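PDB 5KZT: Peptide/nickel transport system substrate-binding protein from Listeria monocytogenes serotype 1/2a, which binds peptides and probably serves as the substrate-binding component of a peptide import system. Local coordinates for residues Lys79-Ala84 with Lys213-Asp218; Tyr208-Lys213 with Asp218-Lys223; Lys482-Leu485 with Val489-Gln492; Thr272-Phe277 with Asp437-Asp442. All blocks are in the same frame, centred on the assembly; numbering follows the deposited sequence.

In the fold
The four contacts fall into two clusters on opposite sides of the chain's centre. Contacts 1 and 2, with centres about 13 Å apart, both use the loop between strands 205-210 and 224-229; they share Lys-213 and Asp-218. Lys-217 O probably accepts from Lys-210 NZ, and Lys-217 NZ makes a salt bridge with Asp-212. Contacts 3 and 4, centres about 9 Å apart, meet where strands 491-503 and 264-277 run side by side, Ile-275 N lying 2.9 Å from Gln-492 O. Between contacts 1 and 3 the centres are about 46 Å apart. The bound peptide touches contact 4 at Phe-273, next to Tyr-274, which packs on an acidic side chain of the peptide through its Phe-273 neighbour alone.

Contact 1: residues Lys79-Ala84 with Lys213-Asp218; sequences KLREDA and KYWDKD
Ala-84 and Trp-215 bring the two backbones closest, their CA atoms 5.3 Å apart. Both segments are irregular here: 79-84 leaves the end of a strand, and 213-218 folds into a type I turn from Tyr-214 to Lys-217, closed by Lys-217 N to Tyr-214 O. Trp-215 sits at the second position of that turn, from which its indole faces the other loop. The guanidinium of Arg-81 lies flat on this indole, the planes only 9° apart and the centres 3.7 Å apart. Arg-81 CD covers the five-membered ring of Trp-215, 3.6 Å from its centroid, while Arg-81 CZ sits off-centre over the six-membered ring in a cation-pi contact. A bend at chi3 (74°) turns the guanidinium to lie this way. Asp-83 fixes its rotation in a side-on salt bridge: Arg-81 NE donates to Asp-83 OD1 at 2.8 Å and NH2 to OD2, both partners in the guanidinium plane. Asp-83 OD1 also rests 3.5 Å from Trp-215 CB. Asp-216 CB lies over the opposite face of the indole, toward its rim; NE1 donates to Glu-47 just past helix 36-45. This arginine-tryptophan cation-pi stack, braced by a salt bridge, joins the loop running from strand 75-79 to helix 94-105, whose Leu-80 packs against that helix, to the loop connecting strands 205-210 and 224-229 of a different sheet.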
loop_
_atom_site.group_PDB
_atom_site.type_symbol
_atom_site.label_atom_id
_atom_site.label_comp_id
_atom_site.label_asym_id
_atom_site.label_seq_id
_atom_site.Cartn_x
_atom_site.Cartn_y
_atom_site.Cartn_z
ATOM N N LYS A 79 3.629 0.454 -28.482
ATOM C CA LYS A 79 2.429 0.527 -29.295
ATOM C C LYS A 79 1.255 0.210 -28.388
ATOM O O LYS A 79 1.334 -0.699 -27.577
ATOM C CB LYS A 79 2.495 -0.449 -30.473
ATOM C CG LYS A 79 3.613 -0.094 -31.436
ATOM C CD LYS A 79 3.742 -1.086 -32.565
ATOM C CE LYS A 79 2.569 -1.013 -33.520
ATOM N NZ LYS A 79 3.079 -1.095 -34.911
ATOM N N LEU A 80 0.181 0.976 -28.533
ATOM C CA LEU A 80 -1.005 0.837 -27.691
ATOM C C LEU A 80 -2.107 0.072 -28.410
ATOM O O LEU A 80 -2.185 0.095 -29.629
ATOM C CB LEU A 80 -1.523 2.211 -27.301
ATOM C CG LEU A 80 -0.540 3.106 -26.562
ATOM C CD1 LEU A 80 -1.179 4.459 -26.290
ATOM C CD2 LEU A 80 -0.100 2.430 -25.271
ATOM N N ARG A 81 -2.975 -0.585 -27.636
ATOM C CA ARG A 81 -4.135 -1.266 -28.206
ATOM C C ARG A 81 -5.028 -0.267 -28.946
ATOM O O ARG A 81 -5.390 0.767 -28.403
ATOM C CB ARG A 81 -4.950 -1.966 -27.110
ATOM C CG ARG A 81 -4.260 -3.167 -26.487
ATOM C CD ARG A 81 -5.278 -4.102 -25.868
ATOM N NE ARG A 81 -5.994 -4.822 -26.911
ATOM C CZ ARG A 81 -5.643 -6.011 -27.408
ATOM N NH1 ARG A 81 -4.572 -6.672 -26.953
ATOM N NH2 ARG A 81 -6.402 -6.568 -28.355
ATOM N N GLU A 82 -5.392 -0.577 -30.172
ATOM C CA GLU A 82 -6.291 0.281 -30.935
ATOM C C GLU A 82 -7.760 -0.037 -30.716
ATOM O O GLU A 82 -8.621 0.664 -31.256
ATOM C CB GLU A 82 -5.914 0.233 -32.408
ATOM C CG GLU A 82 -4.460 0.682 -32.548
ATOM C CD GLU A 82 -3.963 0.854 -33.951
ATOM O OE1 GLU A 82 -2.729 1.035 -34.066
ATOM O OE2 GLU A 82 -4.773 0.843 -34.908
ATOM N N ASP A 83 -8.043 -1.074 -29.923
ATOM C CA ASP A 83 -9.422 -1.446 -29.567
ATOM C C ASP A 83 -9.804 -1.108 -28.112
ATOM O O ASP A 83 -10.893 -1.451 -27.673
ATOM C CB ASP A 83 -9.655 -2.933 -29.867
ATOM C CG ASP A 83 -8.842 -3.860 -28.974
ATOM O OD1 ASP A 83 -8.048 -3.389 -28.135
ATOM O OD2 ASP A 83 -8.993 -5.089 -29.113
ATOM N N ALA A 84 -8.917 -0.430 -27.377
ATOM C CA ALA A 84 -9.197 -0.032 -26.002
ATOM C C ALA A 84 -10.064 1.237 -25.966
ATOM O O ALA A 84 -9.801 2.220 -26.682
ATOM C CB ALA A 84 -7.907 0.165 -25.237
ATOM N N LYS A 213 -17.528 -2.367 -22.446
ATOM C CA LYS A 213 -16.580 -1.685 -23.348
ATOM C C LYS A 213 -15.108 -2.006 -23.082
ATOM O O LYS A 213 -14.219 -1.379 -23.677
ATOM C CB LYS A 213 -16.805 -0.182 -23.278
ATOM C CG LYS A 213 -18.150 0.254 -23.818
ATOM C CD LYS A 213 -18.109 1.729 -24.172
ATOM C CE LYS A 213 -19.502 2.333 -24.298
ATOM N NZ LYS A 213 -20.166 2.392 -22.964
ATOM N N TYR A 214 -14.837 -2.965 -22.191
ATOM C CA TYR A 214 -13.472 -3.435 -21.952
ATOM C C TYR A 214 -13.000 -4.303 -23.118
ATOM O O TYR A 214 -13.732 -5.188 -23.560
ATOM C CB TYR A 214 -13.406 -4.216 -20.642
ATOM C CG TYR A 214 -12.055 -4.781 -20.290
ATOM C CD1 TYR A 214 -10.918 -3.979 -20.264
ATOM C CD2 TYR A 214 -11.918 -6.133 -19.948
ATOM C CE1 TYR A 214 -9.676 -4.511 -19.933
ATOM C CE2 TYR A 214 -10.701 -6.665 -19.601
ATOM C CZ TYR A 214 -9.577 -5.858 -19.593
ATOM O OH TYR A 214 -8.370 -6.415 -19.253
ATOM N N TRP A 215 -11.779 -4.040 -23.607
ATOM C CA TRP A 215 -11.235 -4.735 -24.790
ATOM C C TRP A 215 -11.149 -6.249 -24.581
ATOM O O TRP A 215 -11.317 -7.000 -25.524
ATOM C CB TRP A 215 -9.844 -4.175 -25.216
ATOM C CG TRP A 215 -8.728 -4.484 -24.254
ATOM C CD1 TRP A 215 -8.335 -3.726 -23.193
ATOM C CD2 TRP A 215 -7.893 -5.643 -24.252
ATOM N NE1 TRP A 215 -7.316 -4.348 -22.517
ATOM C CE2 TRP A 215 -7.021 -5.526 -23.151
ATOM C CE3 TRP A 215 -7.815 -6.788 -25.060
ATOM C CZ2 TRP A 215 -6.067 -6.511 -22.834
ATOM C CZ3 TRP A 215 -6.851 -7.763 -24.758
ATOM C CH2 TRP A 215 -5.990 -7.611 -23.643
ATOM N N ASP A 216 -10.889 -6.689 -23.355
ATOM C CA ASP A 216 -10.747 -8.127 -23.055
ATOM C C ASP A 216 -11.953 -8.700 -22.281
ATOM O O ASP A 216 -11.819 -9.639 -21.484
ATOM C CB ASP A 216 -9.447 -8.356 -22.281
ATOM C CG ASP A 216 -8.788 -9.676 -22.596
ATOM O OD1 ASP A 216 -9.141 -10.307 -23.612
ATOM O OD2 ASP A 216 -7.896 -10.077 -21.818
ATOM N N LYS A 217 -13.139 -8.168 -22.554
ATOM C CA LYS A 217 -14.343 -8.534 -21.794
ATOM C C LYS A 217 -14.739 -10.010 -21.925
ATOM O O LYS A 217 -15.379 -10.558 -21.022
ATOM C CB LYS A 217 -15.521 -7.653 -22.197
ATOM C CG LYS A 217 -16.070 -7.946 -23.589
ATOM C CD LYS A 217 -16.988 -6.847 -24.078
ATOM C CE LYS A 217 -17.564 -7.202 -25.426
ATOM N NZ LYS A 217 -18.443 -6.100 -25.887
ATOM N N ASP A 218 -14.359 -10.656 -23.028
ATOM C CA ASP A 218 -14.660 -12.084 -23.205
ATOM C C ASP A 218 -13.972 -13.009 -22.173
ATOM O O ASP A 218 -14.413 -14.140 -21.959
ATOM C CB ASP A 218 -14.357 -12.538 -24.637
ATOM C CG ASP A 218 -15.379 -12.009 -25.668
ATOM O OD1 ASP A 218 -16.439 -11.430 -25.303
ATOM O OD2 ASP A 218 -15.120 -12.194 -26.881
#

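Contact 2: residues Tyr208-Lys213 with Asp218-Lys223; sequences YVKNDK and DKVKLK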
loop_
_atom_site.group_PDB
_atom_site.type_symbol
_atom_site.label_atom_id
_atom_site.label_comp_id
_atom_site.label_asym_id
_atom_site.label_seq_id
_atom_site.Cartn_x
_atom_site.Cartn_y
_atom_site.Cartn_z
ATOM N N TYR A 208 -18.929 -3.731 -8.417
ATOM C CA TYR A 208 -18.211 -3.846 -9.669
ATOM C C TYR A 208 -19.157 -4.516 -10.622
ATOM O O TYR A 208 -19.768 -5.527 -10.259
ATOM C CB TYR A 208 -16.964 -4.710 -9.507
ATOM C CG TYR A 208 -15.927 -4.152 -8.551
ATOM C CD1 TYR A 208 -15.096 -3.100 -8.932
ATOM C CD2 TYR A 208 -15.763 -4.680 -7.264
ATOM C CE1 TYR A 208 -14.152 -2.589 -8.075
ATOM C CE2 TYR A 208 -14.800 -4.170 -6.402
ATOM C CZ TYR A 208 -13.993 -3.130 -6.830
ATOM O OH TYR A 208 -13.055 -2.637 -5.982
ATOM N N VAL A 209 -19.294 -3.974 -11.830
ATOM C CA VAL A 209 -20.112 -4.624 -12.849
ATOM C C VAL A 209 -19.251 -4.819 -14.075
ATOM O O VAL A 209 -18.482 -3.932 -14.437
ATOM C CB VAL A 209 -21.386 -3.820 -13.191
ATOM C CG1 VAL A 209 -22.240 -4.590 -14.182
ATOM C CG2 VAL A 209 -22.217 -3.577 -11.934
ATOM N N LYS A 210 -19.367 -5.998 -14.696
ATOM C CA LYS A 210 -18.597 -6.303 -15.905
ATOM C C LYS A 210 -18.724 -5.165 -16.924
ATOM O O LYS A 210 -19.832 -4.741 -17.257
ATOM C CB LYS A 210 -19.052 -7.636 -16.530
ATOM C CG LYS A 210 -18.384 -7.957 -17.864
ATOM C CD LYS A 210 -18.594 -9.392 -18.313
ATOM C CE LYS A 210 -18.116 -9.538 -19.750
ATOM N NZ LYS A 210 -18.027 -10.928 -20.259
ATOM N N ASN A 211 -17.579 -4.681 -17.400
ATOM C CA ASN A 211 -17.514 -3.557 -18.331
ATOM C C ASN A 211 -17.680 -4.074 -19.759
ATOM O O ASN A 211 -16.797 -4.739 -20.272
ATOM C CB ASN A 211 -16.173 -2.826 -18.163
ATOM C CG ASN A 211 -16.016 -1.640 -19.098
ATOM O OD1 ASN A 211 -16.934 -1.274 -19.834
ATOM N ND2 ASN A 211 -14.837 -1.034 -19.075
ATOM N N ASP A 212 -18.800 -3.741 -20.396
ATOM C CA ASP A 212 -19.077 -4.166 -21.774
ATOM C C ASP A 212 -18.209 -3.451 -22.825
ATOM O O ASP A 212 -18.156 -3.890 -23.967
ATOM C CB ASP A 212 -20.565 -3.985 -22.098
ATOM C CG ASP A 212 -21.073 -4.992 -23.115
ATOM O OD1 ASP A 212 -20.645 -4.966 -24.294
ATOM O OD2 ASP A 212 -21.930 -5.822 -22.739
ATOM N N LYS A 213 -17.528 -2.367 -22.446
ATOM C CA LYS A 213 -16.580 -1.685 -23.348
ATOM C C LYS A 213 -15.108 -2.006 -23.082
ATOM O O LYS A 213 -14.219 -1.379 -23.677
ATOM C CB LYS A 213 -16.805 -0.182 -23.278
ATOM C CG LYS A 213 -18.150 0.254 -23.818
ATOM C CD LYS A 213 -18.109 1.729 -24.172
ATOM C CE LYS A 213 -19.502 2.333 -24.298
ATOM N NZ LYS A 213 -20.166 2.392 -22.964
ATOM N N ASP A 218 -14.359 -10.656 -23.028
ATOM C CA ASP A 218 -14.660 -12.084 -23.205
ATOM C C ASP A 218 -13.972 -13.009 -22.173
ATOM O O ASP A 218 -14.413 -14.140 -21.959
ATOM C CB ASP A 218 -14.357 -12.538 -24.637
ATOM C CG ASP A 218 -15.379 -12.009 -25.668
ATOM O OD1 ASP A 218 -16.439 -11.430 -25.303
ATOM O OD2 ASP A 218 -15.120 -12.194 -26.881
ATOM N N LYS A 219 -12.904 -12.535 -21.537
ATOM C CA LYS A 219 -12.265 -13.287 -20.461
ATOM C C LYS A 219 -12.849 -12.979 -19.074
ATOM O O LYS A 219 -12.462 -13.611 -18.102
ATOM C CB LYS A 219 -10.772 -12.985 -20.450
ATOM C CG LYS A 219 -10.087 -13.353 -21.753
ATOM C CD LYS A 219 -8.601 -13.516 -21.554
ATOM C CE LYS A 219 -7.979 -14.058 -22.822
ATOM N NZ LYS A 219 -6.503 -14.021 -22.696
ATOM N N VAL A 220 -13.729 -11.989 -18.968
ATOM C CA VAL A 220 -14.336 -11.622 -17.686
ATOM C C VAL A 220 -15.589 -12.466 -17.534
ATOM O O VAL A 220 -16.445 -12.462 -18.419
ATOM C CB VAL A 220 -14.666 -10.112 -17.611
ATOM C CG1 VAL A 220 -15.188 -9.742 -16.230
ATOM C CG2 VAL A 220 -13.427 -9.282 -17.941
ATOM N N LYS A 221 -15.674 -13.213 -16.438
ATOM C CA LYS A 221 -16.775 -14.169 -16.201
ATOM C C LYS A 221 -17.785 -13.711 -15.171
ATOM O O LYS A 221 -18.944 -14.089 -15.247
ATOM C CB LYS A 221 -16.216 -15.545 -15.785
ATOM C CG LYS A 221 -15.258 -16.191 -16.788
ATOM C CD LYS A 221 -15.776 -16.119 -18.229
ATOM C CE LYS A 221 -14.730 -16.470 -19.289
ATOM N NZ LYS A 221 -14.631 -17.939 -19.526
ATOM N N LEU A 222 -17.342 -12.944 -14.189
ATOM C CA LEU A 222 -18.237 -12.389 -13.176
ATOM C C LEU A 222 -19.048 -11.243 -13.775
ATOM O O LEU A 222 -18.478 -10.311 -14.332
ATOM C CB LEU A 222 -17.445 -11.893 -11.982
ATOM C CG LEU A 222 -16.838 -13.002 -11.124
ATOM C CD1 LEU A 222 -15.849 -12.421 -10.120
ATOM C CD2 LEU A 222 -17.924 -13.816 -10.452
ATOM N N LYS A 223 -20.367 -11.311 -13.668
ATOM C CA LYS A 223 -21.178 -10.182 -14.100
ATOM C C LYS A 223 -21.199 -9.050 -13.044
ATOM O O LYS A 223 -21.341 -7.897 -13.395
ATOM C CB LYS A 223 -22.586 -10.638 -14.531
ATOM C CG LYS A 223 -23.511 -11.040 -13.423
ATOM C CD LYS A 223 -24.746 -11.743 -13.991
ATOM C CE LYS A 223 -25.670 -12.135 -12.863
ATOM N NZ LYS A 223 -26.903 -12.770 -13.332
HETATM O O HOH W 1 -18.192 -10.848 -23.068
#
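Lys-210 carries most of this contact, with Lys-223 and Val-220 as its main partners. Lys-210 N donates to Lys-223 O at 3.0 Å, close to straight at 172°, and the same oxygen takes a CA-H...O contact from Val-209, whose CG1 also lies beside it. With CG anti to the backbone N (chi1 175°) and every later torsion extended, the lysine chain runs along the other segment past Val-220, Lys-210 CD lying 4.0 Å from Val-220 CG1. Lys-210 CB lies 3.5 Å from Leu-222 O, a buried carbonyl that finds no hydrogen-bond partner in the model. The far end is well gripped: Lys-210 NZ donates to Val-220 O at 2.9 Å, to Lys-217 O and to a water. That water donates in turn to Asp-218 OD1, so the carboxylate, too far for a direct salt bridge, probably still helps to stabilise the ammonium charge. Asn-211 begins the loop with an Asx turn, its OD1 accepting from Lys-213 N. Strands 205-210 and 224-229 are consecutive and antiparallel in the mixed sheet, so this is the mouth of a long-looped beta hairpin, with a lysine ammonium group binding backbone carbonyls of the loop.

Contact 3: residues Lys482-Leu485 with Val489-Gln492; sequences KILL and VAIQ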
loop_
_atom_site.group_PDB
_atom_site.type_symbol
_atom_site.label_atom_id
_atom_site.label_comp_id
_atom_site.label_asym_id
_atom_site.label_seq_id
_atom_site.Cartn_x
_atom_site.Cartn_y
_atom_site.Cartn_z
ATOM N N LYS A 482 19.983 -0.758 8.696
ATOM C CA LYS A 482 20.657 -0.569 9.989
ATOM C C LYS A 482 20.610 0.876 10.482
ATOM O O LYS A 482 20.408 1.129 11.672
ATOM C CB LYS A 482 22.102 -1.022 9.922
ATOM C CG LYS A 482 22.707 -1.194 11.304
ATOM C CD LYS A 482 24.212 -1.397 11.240
ATOM C CE LYS A 482 24.805 -1.420 12.630
ATOM N NZ LYS A 482 25.049 -0.064 13.195
ATOM N N ILE A 483 20.787 1.807 9.556
ATOM C CA ILE A 483 20.715 3.234 9.867
ATOM C C ILE A 483 19.302 3.588 10.360
ATOM O O ILE A 483 19.123 4.223 11.394
ATOM C CB ILE A 483 21.072 4.103 8.632
ATOM C CG1 ILE A 483 22.515 3.847 8.191
ATOM C CG2 ILE A 483 20.896 5.588 8.962
ATOM C CD1 ILE A 483 22.881 4.489 6.884
ATOM N N LEU A 484 18.306 3.156 9.607
ATOM C CA LEU A 484 16.902 3.484 9.902
ATOM C C LEU A 484 16.455 2.941 11.265
ATOM O O LEU A 484 15.816 3.648 12.043
ATOM C CB LEU A 484 15.997 2.921 8.805
ATOM C CG LEU A 484 14.521 3.282 8.838
ATOM C CD1 LEU A 484 14.336 4.736 8.463
ATOM C CD2 LEU A 484 13.699 2.393 7.909
ATOM N N LEU A 485 16.810 1.686 11.529
ATOM C CA LEU A 485 16.281 0.956 12.666
ATOM C C LEU A 485 17.232 0.978 13.861
ATOM O O LEU A 485 16.956 1.656 14.835
ATOM C CB LEU A 485 15.916 -0.486 12.247
ATOM C CG LEU A 485 14.886 -0.567 11.115
ATOM C CD1 LEU A 485 14.578 -2.017 10.760
ATOM C CD2 LEU A 485 13.597 0.193 11.441
ATOM N N VAL A 489 16.270 4.479 15.177
ATOM C CA VAL A 489 14.927 4.135 15.679
ATOM C C VAL A 489 13.848 5.058 15.054
ATOM O O VAL A 489 13.006 5.629 15.756
ATOM C CB VAL A 489 14.852 4.199 17.230
ATOM C CG1 VAL A 489 13.709 3.331 17.735
ATOM C CG2 VAL A 489 16.162 3.765 17.887
ATOM N N ALA A 490 13.908 5.231 13.731
ATOM C CA ALA A 490 12.933 6.070 12.999
ATOM C C ALA A 490 11.519 5.500 13.132
ATOM O O ALA A 490 10.534 6.251 13.230
ATOM C CB ALA A 490 13.314 6.131 11.525
ATOM N N ILE A 491 11.450 4.170 13.070
ATOM C CA ILE A 491 10.198 3.385 13.201
ATOM C C ILE A 491 10.496 2.102 13.947
ATOM O O ILE A 491 11.657 1.784 14.174
ATOM C CB ILE A 491 9.636 2.982 11.832
ATOM C CG1 ILE A 491 10.650 2.151 11.036
ATOM C CG2 ILE A 491 9.223 4.217 11.052
ATOM C CD1 ILE A 491 10.041 1.438 9.874
ATOM N N GLN A 492 9.460 1.355 14.305
ATOM C CA GLN A 492 9.631 0.033 14.919
ATOM C C GLN A 492 8.750 -0.994 14.219
ATOM O O GLN A 492 7.551 -1.053 14.469
ATOM C CB GLN A 492 9.326 0.061 16.430
ATOM C CG GLN A 492 9.353 -1.302 17.155
ATOM C CD GLN A 492 10.664 -2.081 17.016
ATOM O OE1 GLN A 492 11.240 -2.155 15.935
ATOM N NE2 GLN A 492 11.138 -2.679 18.122
#
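Leu-485 O accepts the shortest polar bond here, from Val-489 N at 2.9 Å, bent to 138° at the hydrogen. One residue earlier, Leu-484 O takes a straighter bond from Ala-490 N at 3.0 Å and 169°; Val-489 N is also near this oxygen, but at a poor angle. Val-489 has a positive phi and is the first residue to leave the helix, so the chain turns back over its last carbonyls. Both bonds span one residue more than in a classical Schellman motif, in keeping with the wider pi-type turn at 483-485. Apolar groups close the reversal. Leu-484 sends CD1 onto Ala-490 CB, 3.5 Å away, and its CD2 approaches Ile-491 CD1 at longer range. Leu-485 instead puts CD2 against Ile-491 CG1 at 3.6 Å. Ile-491 holds that CG1 above its own backbone, flanked by N and C (chi1 59°), which presents it to the leucine. Leu-485 CD2 also lies 3.7 Å from Ile-491 O, a buried oxygen without a polar partner in the model. Helix 471-487 thereby hands over to strand 491-503 with hardly any linker. Val-489 packs on Lys-295 and Ala-298 of helix 291-299, Leu-484 leans on Tyr-455 of helix 453-459, and Gln-492 pairs through its backbone with Ile-275 of strand 264-277.

Contact 4: residues Thr272-Phe277 with Asp437-Asp442; sequences TFYIKF and DLFVTD
An aromatic pair ties strand 264-277, which lies between strands 420-425 and 491-503 in a mixed sheet, to the loop that follows helix 433-436: Tyr-274 of the strand meets Phe-439 in an offset edge-to-face stack. The edge of the phenylalanine is turned toward the tyrosine face, with ring planes at 80° and centroids 5.8 Å apart. Because of the offset, Phe-439 CZ arrives obliquely near one side of the tyrosine, 3.7 Å from Tyr-274 CE2, with CZ and OH of the tyrosine only slightly farther. The two side chains come from opposite directions, one from the sheet, the other from the loop. With chi1 at 51°, the ring of Tyr-274 leaves the strand toward the loop. Leu-438 adds a second touch, its CD1 branch 3.8 Å from Tyr-274 OH. Leu-438 CB also lies over one face of the Phe-439 ring, toward its rim. All three residues are buried. Trp-425 of strand 420-425 touches both Tyr-274 and Leu-438, Ile-491 of strand 491-503 touches both rings, and Tyr-455 of helix 453-459 packs on Phe-439, placing the pair between the sheet and that helix.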
loop_
_atom_site.group_PDB
_atom_site.type_symbol
_atom_site.label_atom_id
_atom_site.label_comp_id
_atom_site.label_asym_id
_atom_site.label_seq_id
_atom_site.Cartn_x
_atom_site.Cartn_y
_atom_site.Cartn_z
ATOM N N THR A 272 4.577 -5.165 5.961
ATOM C CA THR A 272 5.129 -4.935 7.287
ATOM C C THR A 272 4.316 -3.854 7.992
ATOM O O THR A 272 4.055 -2.790 7.412
ATOM C CB THR A 272 6.579 -4.469 7.173
ATOM O OG1 THR A 272 7.329 -5.482 6.486
ATOM C CG2 THR A 272 7.183 -4.206 8.563
ATOM N N PHE A 273 3.908 -4.146 9.227
ATOM C CA PHE A 273 3.246 -3.189 10.088
ATOM C C PHE A 273 4.256 -2.697 11.112
ATOM O O PHE A 273 5.045 -3.481 11.648
ATOM C CB PHE A 273 2.018 -3.809 10.752
ATOM C CG PHE A 273 0.772 -3.645 9.937
ATOM C CD1 PHE A 273 0.562 -4.435 8.815
ATOM C CD2 PHE A 273 -0.137 -2.648 10.233
ATOM C CE1 PHE A 273 -0.574 -4.272 8.033
ATOM C CE2 PHE A 273 -1.277 -2.488 9.466
ATOM C CZ PHE A 273 -1.494 -3.294 8.362
ATOM N N TYR A 274 4.268 -1.387 11.325
ATOM C CA TYR A 274 5.297 -0.766 12.121
ATOM C C TYR A 274 4.719 0.410 12.855
ATOM O O TYR A 274 3.720 0.992 12.431
ATOM C CB TYR A 274 6.487 -0.331 11.270
ATOM C CG TYR A 274 6.138 0.491 10.045
ATOM C CD1 TYR A 274 5.864 -0.139 8.835
ATOM C CD2 TYR A 274 6.088 1.888 10.088
ATOM C CE1 TYR A 274 5.548 0.577 7.698
ATOM C CE2 TYR A 274 5.767 2.623 8.944
ATOM C CZ TYR A 274 5.504 1.955 7.754
ATOM O OH TYR A 274 5.175 2.625 6.604
ATOM N N ILE A 275 5.388 0.755 13.946
ATOM C CA ILE A 275 5.090 1.962 14.702
ATOM C C ILE A 275 5.806 3.134 14.027
ATOM O O ILE A 275 7.032 3.090 13.844
ATOM C CB ILE A 275 5.591 1.869 16.163
ATOM C CG1 ILE A 275 5.061 0.617 16.869
ATOM C CG2 ILE A 275 5.227 3.138 16.935
ATOM C CD1 ILE A 275 3.578 0.598 17.110
ATOM N N LYS A 276 5.060 4.184 13.700
ATOM C CA LYS A 276 5.639 5.468 13.298
ATOM C C LYS A 276 5.774 6.439 14.477
ATOM O O LYS A 276 4.834 6.646 15.235
ATOM C CB LYS A 276 4.783 6.105 12.210
ATOM C CG LYS A 276 4.815 5.354 10.892
ATOM C CD LYS A 276 4.058 6.079 9.794
ATOM C CE LYS A 276 4.831 7.253 9.248
ATOM N NZ LYS A 276 4.109 7.812 8.094
ATOM N N PHE A 277 6.938 7.064 14.593
ATOM C CA PHE A 277 7.231 8.035 15.652
ATOM C C PHE A 277 7.272 9.434 15.054
ATOM O O PHE A 277 8.279 9.817 14.447
ATOM C CB PHE A 277 8.595 7.718 16.256
ATOM C CG PHE A 277 8.650 6.394 16.979
ATOM C CD1 PHE A 277 7.886 6.179 18.127
ATOM C CD2 PHE A 277 9.495 5.377 16.544
ATOM C CE1 PHE A 277 7.942 4.961 18.802
ATOM C CE2 PHE A 277 9.557 4.158 17.229
ATOM C CZ PHE A 277 8.778 3.953 18.346
ATOM N N ASP A 437 12.560 3.644 0.526
ATOM C CA ASP A 437 12.345 4.980 0.008
ATOM C C ASP A 437 11.320 5.818 0.777
ATOM O O ASP A 437 11.313 7.041 0.660
ATOM C CB ASP A 437 11.901 4.922 -1.449
ATOM C CG ASP A 437 13.012 4.547 -2.390
ATOM O OD1 ASP A 437 14.196 4.440 -1.986
ATOM O OD2 ASP A 437 12.696 4.357 -3.570
ATOM N N LEU A 438 10.467 5.176 1.566
ATOM C CA LEU A 438 9.492 5.913 2.362
ATOM C C LEU A 438 10.103 6.951 3.309
ATOM O O LEU A 438 9.504 7.995 3.557
ATOM C CB LEU A 438 8.675 4.930 3.204
ATOM C CG LEU A 438 7.899 3.843 2.453
ATOM C CD1 LEU A 438 7.190 2.912 3.440
ATOM C CD2 LEU A 438 6.915 4.419 1.454
ATOM N N PHE A 439 11.290 6.671 3.835
ATOM C CA PHE A 439 11.801 7.449 4.968
ATOM C C PHE A 439 12.951 8.395 4.628
ATOM O O PHE A 439 13.641 8.884 5.520
ATOM C CB PHE A 439 12.132 6.475 6.097
ATOM C CG PHE A 439 10.935 5.655 6.506
ATOM C CD1 PHE A 439 9.863 6.267 7.155
ATOM C CD2 PHE A 439 10.841 4.308 6.165
ATOM C CE1 PHE A 439 8.730 5.546 7.504
ATOM C CE2 PHE A 439 9.699 3.577 6.512
ATOM C CZ PHE A 439 8.650 4.195 7.187
ATOM N N VAL A 440 13.116 8.675 3.332
ATOM C CA VAL A 440 13.957 9.776 2.897
ATOM C C VAL A 440 13.389 11.101 3.431
ATOM O O VAL A 440 12.181 11.223 3.669
ATOM C CB VAL A 440 14.137 9.835 1.349
ATOM C CG1 VAL A 440 14.750 8.534 0.839
ATOM C CG2 VAL A 440 12.823 10.141 0.646
ATOM N N THR A 441 14.281 12.073 3.637
ATOM C CA THR A 441 13.921 13.380 4.189
ATOM C C THR A 441 12.805 14.009 3.361
ATOM O O THR A 441 12.896 14.074 2.142
ATOM C CB THR A 441 15.168 14.327 4.246
ATOM O OG1 THR A 441 16.162 13.763 5.113
ATOM C CG2 THR A 441 14.811 15.730 4.745
ATOM N N ASP A 442 11.753 14.464 4.044
ATOM C CA ASP A 442 10.627 15.159 3.427
ATOM C C ASP A 442 9.834 14.301 2.418
ATOM O O ASP A 442 9.045 14.844 1.633
ATOM C CB ASP A 442 11.071 16.493 2.786
ATOM C CG ASP A 442 11.546 17.518 3.802
ATOM O OD1 ASP A 442 10.962 17.611 4.898
ATOM O OD2 ASP A 442 12.504 18.262 3.489
#